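Local coordinates for protein Rubredoxin\:oxygen oxidoreductase (Desulfovibrio gigas, PDB 1E5D) that catalyses the four-electron reduction of one oxygen molecule to two water molecules, using a diiron centre and a bound flavin mononucleotide, at residues A[252-257]-A[283-288]. Sequence-based numbering, arbitrary orientation.
Sequences TNKVVI and TVKLMW
Ile257 sets CG2 anti to its backbone N and CG1 beside it (chi1 -60°); Leu286 holds CG anti to its own N (chi1 -177°), and chi2 near 45° then places Leu286 CD1 against Ile257 CG2, at 3.5 Å. At the other end of the same isoleucine, Ile257 CD1 reaches back to Val284 CG1 at 3.8 Å. Val255 shares this face, and helix 265-279 lies over it, with Leu273 on Ile257, Ala274 on Val284, and Phe277 on both Val255 and Val284. The reverse face carries Lys254, Val256, Lys285 and Met287. There the aliphatic parts of the two lysines meet, Lys254 CE lying 3.9 Å from Lys285 CG. The ammonium of Lys254 is drawn to Asp303 and Glu300 in salt bridges, whereas the chain of Lys285, bent repeatedly, leads away from the neighbouring strand. Val256 CG1 lies 4.2 Å from Met287 SD, and Val256 CG2 faces Lys285 CB, on the side where helix 294-302 packs through Glu300 and Ile301. Between the two faces runs a parallel ladder: Val255 and Ile257 each use both N-H and C=O toward 283-288. Ile257 N donates to Lys285 O at 2.6 Å, and Ile257 O accepts from Met287 N in an almost straight bond. The first rung, Thr283 N to Asn253 O at 3.0 Å, is more bent, its donor tilted from the carbonyl plane. Lys254 and Val256 instead bond through their backbones to Gly305, Ala306 and Ile308 on the far side, which makes strand 254-259 an inner strand; 283-288 is an outermost strand of the sheet within this chain. Strand 254-259, helix 265-279 and strand 283-288 form the first beta-alpha-beta crossover of the flavodoxin-like domain, with its 2-1-3-4-5 parallel sheet.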
loop_
_atom_site.group_PDB
_atom_site.type_symbol
_atom_site.label_atom_id
_atom_site.label_comp_id
_atom_site.label_asym_id
_atom_site.label_seq_id
_atom_site.Cartn_x
_atom_site.Cartn_y
_atom_site.Cartn_z
ATOM N N THR A 252 9.839 2.290 25.307
ATOM C CA THR A 252 11.193 2.787 25.371
ATOM C C THR A 252 11.205 4.224 24.845
ATOM O O THR A 252 10.184 4.739 24.378
ATOM C CB THR A 252 12.180 1.943 24.554
ATOM O OG1 THR A 252 11.790 2.009 23.177
ATOM C CG2 THR A 252 12.122 0.482 24.955
ATOM N N ASN A 253 12.359 4.862 24.917
ATOM C CA ASN A 253 12.573 6.237 24.506
ATOM C C ASN A 253 12.688 6.377 22.994
ATOM O O ASN A 253 13.274 7.329 22.487
ATOM C CB ASN A 253 13.864 6.753 25.154
ATOM C CG ASN A 253 13.802 8.228 25.485
ATOM O OD1 ASN A 253 12.720 8.809 25.527
ATOM N ND2 ASN A 253 14.971 8.814 25.714
ATOM N N LYS A 254 12.137 5.419 22.266
ATOM C CA LYS A 254 12.215 5.362 20.815
ATOM C C LYS A 254 10.955 5.933 20.176
ATOM O O LYS A 254 9.824 5.610 20.534
ATOM C CB LYS A 254 12.433 3.919 20.375
ATOM C CG LYS A 254 12.727 3.730 18.896
ATOM C CD LYS A 254 13.148 2.295 18.633
ATOM C CE LYS A 254 12.669 1.795 17.285
ATOM N NZ LYS A 254 12.705 0.306 17.232
ATOM N N VAL A 255 11.192 6.813 19.208
ATOM C CA VAL A 255 10.084 7.410 18.468
ATOM C C VAL A 255 10.221 7.000 17.004
ATOM O O VAL A 255 11.267 7.151 16.382
ATOM C CB VAL A 255 10.047 8.936 18.629
ATOM C CG1 VAL A 255 8.894 9.553 17.852
ATOM C CG2 VAL A 255 9.928 9.333 20.095
ATOM N N VAL A 256 9.154 6.446 16.456
ATOM C CA VAL A 256 9.019 6.076 15.070
ATOM C C VAL A 256 8.082 7.080 14.401
ATOM O O VAL A 256 6.911 7.207 14.755
ATOM C CB VAL A 256 8.422 4.673 14.872
ATOM C CG1 VAL A 256 8.026 4.481 13.407
ATOM C CG2 VAL A 256 9.384 3.592 15.321
ATOM N N ILE A 257 8.620 7.799 13.434
ATOM C CA ILE A 257 7.834 8.713 12.623
ATOM C C ILE A 257 7.644 8.117 11.233
ATOM O O ILE A 257 8.608 7.814 10.524
ATOM C CB ILE A 257 8.525 10.078 12.504
ATOM C CG1 ILE A 257 8.752 10.789 13.838
ATOM C CG2 ILE A 257 7.765 10.963 11.530
ATOM C CD1 ILE A 257 9.831 11.853 13.785
ATOM N N THR A 283 15.449 8.428 20.745
ATOM C CA THR A 283 16.000 7.815 19.546
ATOM C C THR A 283 14.908 7.905 18.477
ATOM O O THR A 283 13.739 7.631 18.777
ATOM C CB THR A 283 16.395 6.337 19.640
ATOM O OG1 THR A 283 16.854 5.969 20.939
ATOM C CG2 THR A 283 17.552 6.090 18.669
ATOM N N VAL A 284 15.273 8.282 17.258
ATOM C CA VAL A 284 14.223 8.441 16.257
ATOM C C VAL A 284 14.416 7.518 15.067
ATOM O O VAL A 284 15.500 7.348 14.515
ATOM C CB VAL A 284 14.176 9.898 15.761
ATOM C CG1 VAL A 284 13.111 10.082 14.693
ATOM C CG2 VAL A 284 13.936 10.827 16.947
ATOM N N LYS A 285 13.309 6.906 14.659
ATOM C CA LYS A 285 13.239 6.267 13.358
ATOM C C LYS A 285 12.259 7.089 12.502
ATOM O O LYS A 285 11.069 7.097 12.812
ATOM C CB LYS A 285 12.809 4.809 13.433
ATOM C CG LYS A 285 13.729 3.920 14.253
ATOM C CD LYS A 285 14.985 3.542 13.489
ATOM C CE LYS A 285 16.237 3.829 14.300
ATOM N NZ LYS A 285 17.286 4.530 13.503
ATOM N N LEU A 286 12.807 7.739 11.489
ATOM C CA LEU A 286 12.077 8.469 10.468
ATOM C C LEU A 286 11.888 7.608 9.224
ATOM O O LEU A 286 12.827 7.391 8.458
ATOM C CB LEU A 286 12.811 9.766 10.100
ATOM C CG LEU A 286 12.103 10.672 9.091
ATOM C CD1 LEU A 286 10.631 10.808 9.452
ATOM C CD2 LEU A 286 12.750 12.041 9.025
ATOM N N MET A 287 10.683 7.098 8.990
ATOM C CA MET A 287 10.477 6.146 7.906
ATOM C C MET A 287 9.445 6.591 6.877
ATOM O O MET A 287 8.280 6.816 7.190
ATOM C CB MET A 287 10.060 4.788 8.511
ATOM C CG MET A 287 10.963 4.407 9.682
ATOM S SD MET A 287 10.483 2.857 10.475
ATOM C CE MET A 287 11.221 1.698 9.328
ATOM N N TRP A 288 9.880 6.701 5.633
ATOM C CA TRP A 288 9.072 7.002 4.466
ATOM C C TRP A 288 8.335 5.774 3.956
ATOM O O TRP A 288 8.957 4.763 3.630
ATOM C CB TRP A 288 9.996 7.552 3.379
ATOM C CG TRP A 288 9.317 8.091 2.165
ATOM C CD1 TRP A 288 8.055 8.595 2.109
ATOM C CD2 TRP A 288 9.844 8.187 0.839
ATOM N NE1 TRP A 288 7.764 8.997 0.828
ATOM C CE2 TRP A 288 8.845 8.761 0.030
ATOM C CE3 TRP A 288 11.063 7.851 0.243
ATOM C CZ2 TRP A 288 9.015 9.007 -1.336
ATOM C CZ3 TRP A 288 11.233 8.094 -1.108
ATOM C CH2 TRP A 288 10.217 8.667 -1.890
#